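Local atomic coordinates of putative pneumococcal surface protein (Streptococcus pneumoniae, PDB entry 4CNL), a protein that probably anchors to the pneumococcal cell wall by recognising the choline groups of teichoic acids through its repeat-built choline-binding domain. Residues Asn64-Leu72 with Tyr93-Arg103. Numbering follows the deposited sequence.
Sequences NAWQGAYYL and YYLKSDGSYAR. With CHT (choline ion), chain G; CHT (choline ion), chain H; SO4 (sulfate ion), chain K.
The carbonyl oxygen of A69 meets the backbone of 93-103 twice: A69 O takes a weak hydrogen bond from Y101 N at 3.1 Å, bent to 134° at the hydrogen, and a CA-H...O contact from S100. Beside it, A69 CB packs against S100 CB and Y101 CD1. Water extends the polar seam, one molecule joining Y71 N to G99 O and another linking Y70 OH with D98 O. The Y70 ring lies close against the G99 backbone, Y70 CD1 being 3.4 Å from G99 C, with G99 CA at the ring edge. Within the loop, D98 OD1 accepts from S100 N, forming an Asx turn, and also from S100 OG; both approach from the same face of the carboxylate.

W66 reaches across the contact with CG anti to its carbonyl carbon (chi1 -65°). Its six-membered ring points edge-on into the face of Y93, W66 CZ2 lying 3.6 Å from Y93 CG with the planes at 76°, while W66 CZ3 rests 3.8 Å from L95 CD1. Y71 covers one face of the indole and a choline the other. That choline also lies over a face of Y101, whose opposite face carries the R103 guanidinium, and its hydroxyl O6 donates to G68 O at 2.7 Å. W66, Y93 and Y101 thus form the aromatic cage characteristic of choline-binding repeats, and G68 and D115 complete the pocket; Y70 serves a second choline with W43, W52 and M78. The 65-67/70-72 hairpin therefore packs against the end of strand 91-95 and its following loop, with Y71 and L95 both touching V84 on the partner strand 82-86.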
loop_
_atom_site.group_PDB
_atom_site.type_symbol
_atom_site.label_atom_id
_atom_site.label_comp_id
_atom_site.label_asym_id
_atom_site.label_seq_id
_atom_site.Cartn_x
_atom_site.Cartn_y
_atom_site.Cartn_z
ATOM N N ASN A 64 7.592 4.965 -7.452
ATOM C CA ASN A 64 7.674 5.211 -6.006
ATOM C C ASN A 64 6.770 6.349 -5.589
ATOM O O ASN A 64 7.183 7.245 -4.855
ATOM C CB ASN A 64 9.113 5.513 -5.585
ATOM C CG ASN A 64 10.052 4.391 -5.899
ATOM O OD1 ASN A 64 9.805 3.246 -5.538
ATOM N ND2 ASN A 64 11.131 4.701 -6.611
ATOM N N ALA A 65 5.536 6.322 -6.071
ATOM C CA ALA A 65 4.655 7.458 -5.902
ATOM C C ALA A 65 3.195 7.061 -5.891
ATOM O O ALA A 65 2.796 6.056 -6.504
ATOM C CB ALA A 65 4.914 8.470 -7.010
ATOM N N TRP A 66 2.394 7.867 -5.205
ATOM C CA TRP A 66 0.950 7.718 -5.252
ATOM C C TRP A 66 0.342 8.512 -6.403
ATOM O O TRP A 66 0.782 9.618 -6.716
ATOM C CB TRP A 66 0.331 8.155 -3.921
ATOM C CG TRP A 66 0.738 7.266 -2.788
ATOM C CD1 TRP A 66 1.824 7.412 -1.974
ATOM C CD2 TRP A 66 0.078 6.063 -2.368
ATOM N NE1 TRP A 66 1.877 6.382 -1.065
ATOM C CE2 TRP A 66 0.816 5.541 -1.285
ATOM C CE3 TRP A 66 -1.064 5.383 -2.804
ATOM C CZ2 TRP A 66 0.445 4.369 -0.622
ATOM C CZ3 TRP A 66 -1.437 4.219 -2.143
ATOM C CH2 TRP A 66 -0.682 3.728 -1.063
ATOM N N GLN A 67 -0.642 7.914 -7.059
ATOM C CA GLN A 67 -1.521 8.638 -7.953
ATOM C C GLN A 67 -2.940 8.319 -7.505
ATOM O O GLN A 67 -3.457 7.225 -7.749
ATOM C CB GLN A 67 -1.287 8.255 -9.420
ATOM C CG GLN A 67 -2.234 8.941 -10.387
ATOM C CD GLN A 67 -2.065 10.450 -10.400
ATOM O OE1 GLN A 67 -0.978 10.973 -10.138
ATOM N NE2 GLN A 67 -3.143 11.155 -10.701
ATOM N N GLY A 68 -3.561 9.277 -6.829
ATOM C CA GLY A 68 -4.823 9.010 -6.171
ATOM C C GLY A 68 -4.606 7.908 -5.150
ATOM O O GLY A 68 -3.646 7.947 -4.375
ATOM N N ALA A 69 -5.485 6.912 -5.187
ATOM C CA ALA A 69 -5.459 5.790 -4.257
ATOM C C ALA A 69 -4.500 4.690 -4.696
ATOM O O ALA A 69 -4.436 3.624 -4.077
ATOM C CB ALA A 69 -6.857 5.223 -4.111
ATOM N N TYR A 70 -3.761 4.949 -5.771
ATOM C CA TYR A 70 -2.950 3.927 -6.431
ATOM C C TYR A 70 -1.459 4.159 -6.212
ATOM O O TYR A 70 -1.013 5.297 -6.135
ATOM C CB TYR A 70 -3.278 3.908 -7.930
ATOM C CG TYR A 70 -4.748 3.688 -8.181
ATOM C CD1 TYR A 70 -5.310 2.429 -8.028
ATOM C CD2 TYR A 70 -5.581 4.741 -8.546
ATOM C CE1 TYR A 70 -6.653 2.215 -8.235
ATOM C CE2 TYR A 70 -6.938 4.532 -8.760
ATOM C CZ TYR A 70 -7.462 3.264 -8.600
ATOM O OH TYR A 70 -8.802 3.027 -8.805
ATOM N N TYR A 71 -0.690 3.081 -6.088
ATOM C CA TYR A 71 0.738 3.222 -5.861
ATOM C C TYR A 71 1.558 2.665 -7.021
ATOM O O TYR A 71 1.382 1.519 -7.425
ATOM C CB TYR A 71 1.147 2.525 -4.549
ATOM C CG TYR A 71 2.584 2.807 -4.152
ATOM C CD1 TYR A 71 2.922 4.006 -3.539
ATOM C CD2 TYR A 71 3.591 1.884 -4.395
ATOM C CE1 TYR A 71 4.222 4.287 -3.183
ATOM C CE2 TYR A 71 4.907 2.152 -4.044
ATOM C CZ TYR A 71 5.211 3.363 -3.440
ATOM O OH TYR A 71 6.513 3.644 -3.084
ATOM N N LEU A 72 2.443 3.494 -7.565
ATOM C CA LEU A 72 3.358 3.048 -8.599
ATOM C C LEU A 72 4.675 2.614 -7.958
ATOM O O LEU A 72 5.324 3.397 -7.256
ATOM C CB LEU A 72 3.596 4.161 -9.630
ATOM C CG LEU A 72 2.409 4.639 -10.476
ATOM C CD1 LEU A 72 1.624 3.457 -11.058
ATOM C CD2 LEU A 72 1.490 5.583 -9.702
ATOM N N TYR A 93 2.097 -0.483 3.017
ATOM C CA TYR A 93 0.727 -0.321 2.545
ATOM C C TYR A 93 0.292 -1.597 1.849
ATOM O O TYR A 93 1.121 -2.337 1.328
ATOM C CB TYR A 93 0.604 0.857 1.569
ATOM C CG TYR A 93 1.016 2.195 2.149
ATOM C CD1 TYR A 93 2.337 2.614 2.106
ATOM C CD2 TYR A 93 0.082 3.037 2.737
ATOM C CE1 TYR A 93 2.722 3.842 2.635
ATOM C CE2 TYR A 93 0.460 4.275 3.262
ATOM C CZ TYR A 93 1.777 4.668 3.204
ATOM O OH TYR A 93 2.163 5.892 3.718
ATOM N N TYR A 94 -1.011 -1.855 1.859
ATOM C CA TYR A 94 -1.558 -2.967 1.093
ATOM C C TYR A 94 -2.441 -2.428 -0.014
ATOM O O TYR A 94 -3.429 -1.736 0.243
ATOM C CB TYR A 94 -2.358 -3.942 1.978
ATOM C CG TYR A 94 -2.786 -5.134 1.154
ATOM C CD1 TYR A 94 -1.869 -6.116 0.819
ATOM C CD2 TYR A 94 -4.084 -5.242 0.667
ATOM C CE1 TYR A 94 -2.239 -7.202 0.020
ATOM C CE2 TYR A 94 -4.462 -6.323 -0.128
ATOM C CZ TYR A 94 -3.531 -7.293 -0.440
ATOM O OH TYR A 94 -3.881 -8.371 -1.220
ATOM N N LEU A 95 -2.076 -2.739 -1.253
ATOM C CA LEU A 95 -2.889 -2.358 -2.385
ATOM C C LEU A 95 -3.785 -3.525 -2.760
ATOM O O LEU A 95 -3.306 -4.623 -3.009
ATOM C CB LEU A 95 -2.017 -1.946 -3.572
ATOM C CG LEU A 95 -1.194 -0.657 -3.424
ATOM C CD1 LEU A 95 -2.018 0.527 -2.923
ATOM C CD2 LEU A 95 0.070 -0.861 -2.593
ATOM N N LYS A 96 -5.086 -3.276 -2.770
ATOM C CA LYS A 96 -6.070 -4.301 -3.088
ATOM C C LYS A 96 -5.952 -4.718 -4.554
ATOM O O LYS A 96 -5.255 -4.065 -5.329
ATOM C CB LYS A 96 -7.469 -3.783 -2.774
ATOM C CG LYS A 96 -7.651 -3.433 -1.302
ATOM C CD LYS A 96 -9.065 -2.961 -1.039
ATOM C CE LYS A 96 -9.239 -1.506 -1.406
ATOM N NZ LYS A 96 -10.666 -1.194 -1.699
ATOM N N SER A 97 -6.612 -5.812 -4.931
ATOM C CA SER A 97 -6.518 -6.295 -6.309
ATOM C C SER A 97 -7.050 -5.273 -7.307
ATOM O O SER A 97 -6.654 -5.277 -8.469
ATOM C CB SER A 97 -7.250 -7.632 -6.474
ATOM O OG SER A 97 -8.444 -7.679 -5.701
ATOM N N ASP A 98 -7.924 -4.375 -6.857
ATOM C CA ASP A 98 -8.386 -3.303 -7.733
ATOM C C ASP A 98 -7.402 -2.134 -7.785
ATOM O O ASP A 98 -7.624 -1.165 -8.509
ATOM C CB ASP A 98 -9.775 -2.807 -7.303
ATOM C CG ASP A 98 -9.766 -2.071 -5.960
ATOM O OD1 ASP A 98 -8.724 -2.043 -5.273
ATOM O OD2 ASP A 98 -10.827 -1.529 -5.578
ATOM N N GLY A 99 -6.320 -2.219 -7.012
ATOM C CA GLY A 99 -5.294 -1.190 -7.041
ATOM C C GLY A 99 -5.340 -0.179 -5.908
ATOM O O GLY A 99 -4.307 0.367 -5.527
ATOM N N SER A 100 -6.526 0.079 -5.360
ATOM C CA SER A 100 -6.664 1.123 -4.338
ATOM C C SER A 100 -6.192 0.631 -2.972
ATOM O O SER A 100 -6.379 -0.534 -2.623
ATOM C CB SER A 100 -8.116 1.600 -4.269
ATOM O OG SER A 100 -8.963 0.551 -3.831
ATOM N N TYR A 101 -5.597 1.520 -2.180
ATOM C CA TYR A 101 -5.014 1.080 -0.914
ATOM C C TYR A 101 -6.097 0.731 0.104
ATOM O O TYR A 101 -7.167 1.353 0.128
ATOM C CB TYR A 101 -4.062 2.142 -0.354
ATOM C CG TYR A 101 -4.698 3.431 0.097
ATOM C CD1 TYR A 101 -4.945 4.464 -0.804
ATOM C CD2 TYR A 101 -5.003 3.647 1.438
ATOM C CE1 TYR A 101 -5.507 5.658 -0.395
ATOM C CE2 TYR A 101 -5.560 4.838 1.848
ATOM C CZ TYR A 101 -5.812 5.840 0.937
ATOM O OH TYR A 101 -6.368 7.037 1.360
ATOM N N ALA A 102 -5.831 -0.298 0.909
ATOM C CA ALA A 102 -6.722 -0.665 2.001
ATOM C C ALA A 102 -6.575 0.356 3.125
ATOM O O ALA A 102 -5.478 0.843 3.365
ATOM C CB ALA A 102 -6.405 -2.069 2.506
ATOM N N ARG A 103 -7.659 0.672 3.802
ATOM C CA ARG A 103 -7.607 1.561 4.941
ATOM C C ARG A 103 -8.714 1.286 5.943
ATOM O O ARG A 103 -9.687 0.809 5.576
ATOM C CB ARG A 103 -7.599 3.020 4.557
ATOM C CG ARG A 103 -8.858 3.584 4.014
ATOM C CD ARG A 103 -9.528 2.730 3.000
ATOM N NE ARG A 103 -9.035 2.876 1.634
ATOM C CZ ARG A 103 -9.020 3.977 0.912
ATOM N NH1 ARG A 103 -9.468 5.065 1.430
ATOM N NH2 ARG A 103 -8.585 3.958 -0.332
HETATM C C4 CHT G . -3.313 8.855 -0.995
HETATM C C5 CHT G . -2.363 7.731 -0.589
HETATM C C6 CHT G . -1.379 6.683 1.295
HETATM C C7 CHT G . -1.165 9.000 0.969
HETATM C C8 CHT G . -3.252 8.070 1.563
HETATM O O6 CHT G . -2.896 9.421 -2.231
HETATM N N1 CHT G . -2.039 7.869 0.814
HETATM C C4 CHT H . -8.538 3.608 -12.598
HETATM C C5 CHT H . -7.966 2.217 -12.315
HETATM C C6 CHT H . -6.106 0.803 -12.664
HETATM C C7 CHT H . -6.570 2.538 -14.181
HETATM C C8 CHT H . -5.765 3.039 -12.025
HETATM O O6 CHT H . -9.803 3.756 -11.961
HETATM N N1 CHT H . -6.598 2.151 -12.794
HETATM S S SO4 K . -7.230 -8.517 -2.590
HETATM O O1 SO4 K . -7.565 -9.118 -3.879
HETATM O O2 SO4 K . -5.833 -8.799 -2.267
HETATM O O3 SO4 K . -7.484 -7.088 -2.589
HETATM O O4 SO4 K . -8.117 -9.126 -1.600
HETATM O O HOH W 1 -9.793 0.625 -8.333
HETATM O O HOH W 2 -1.940 0.605 -6.656
#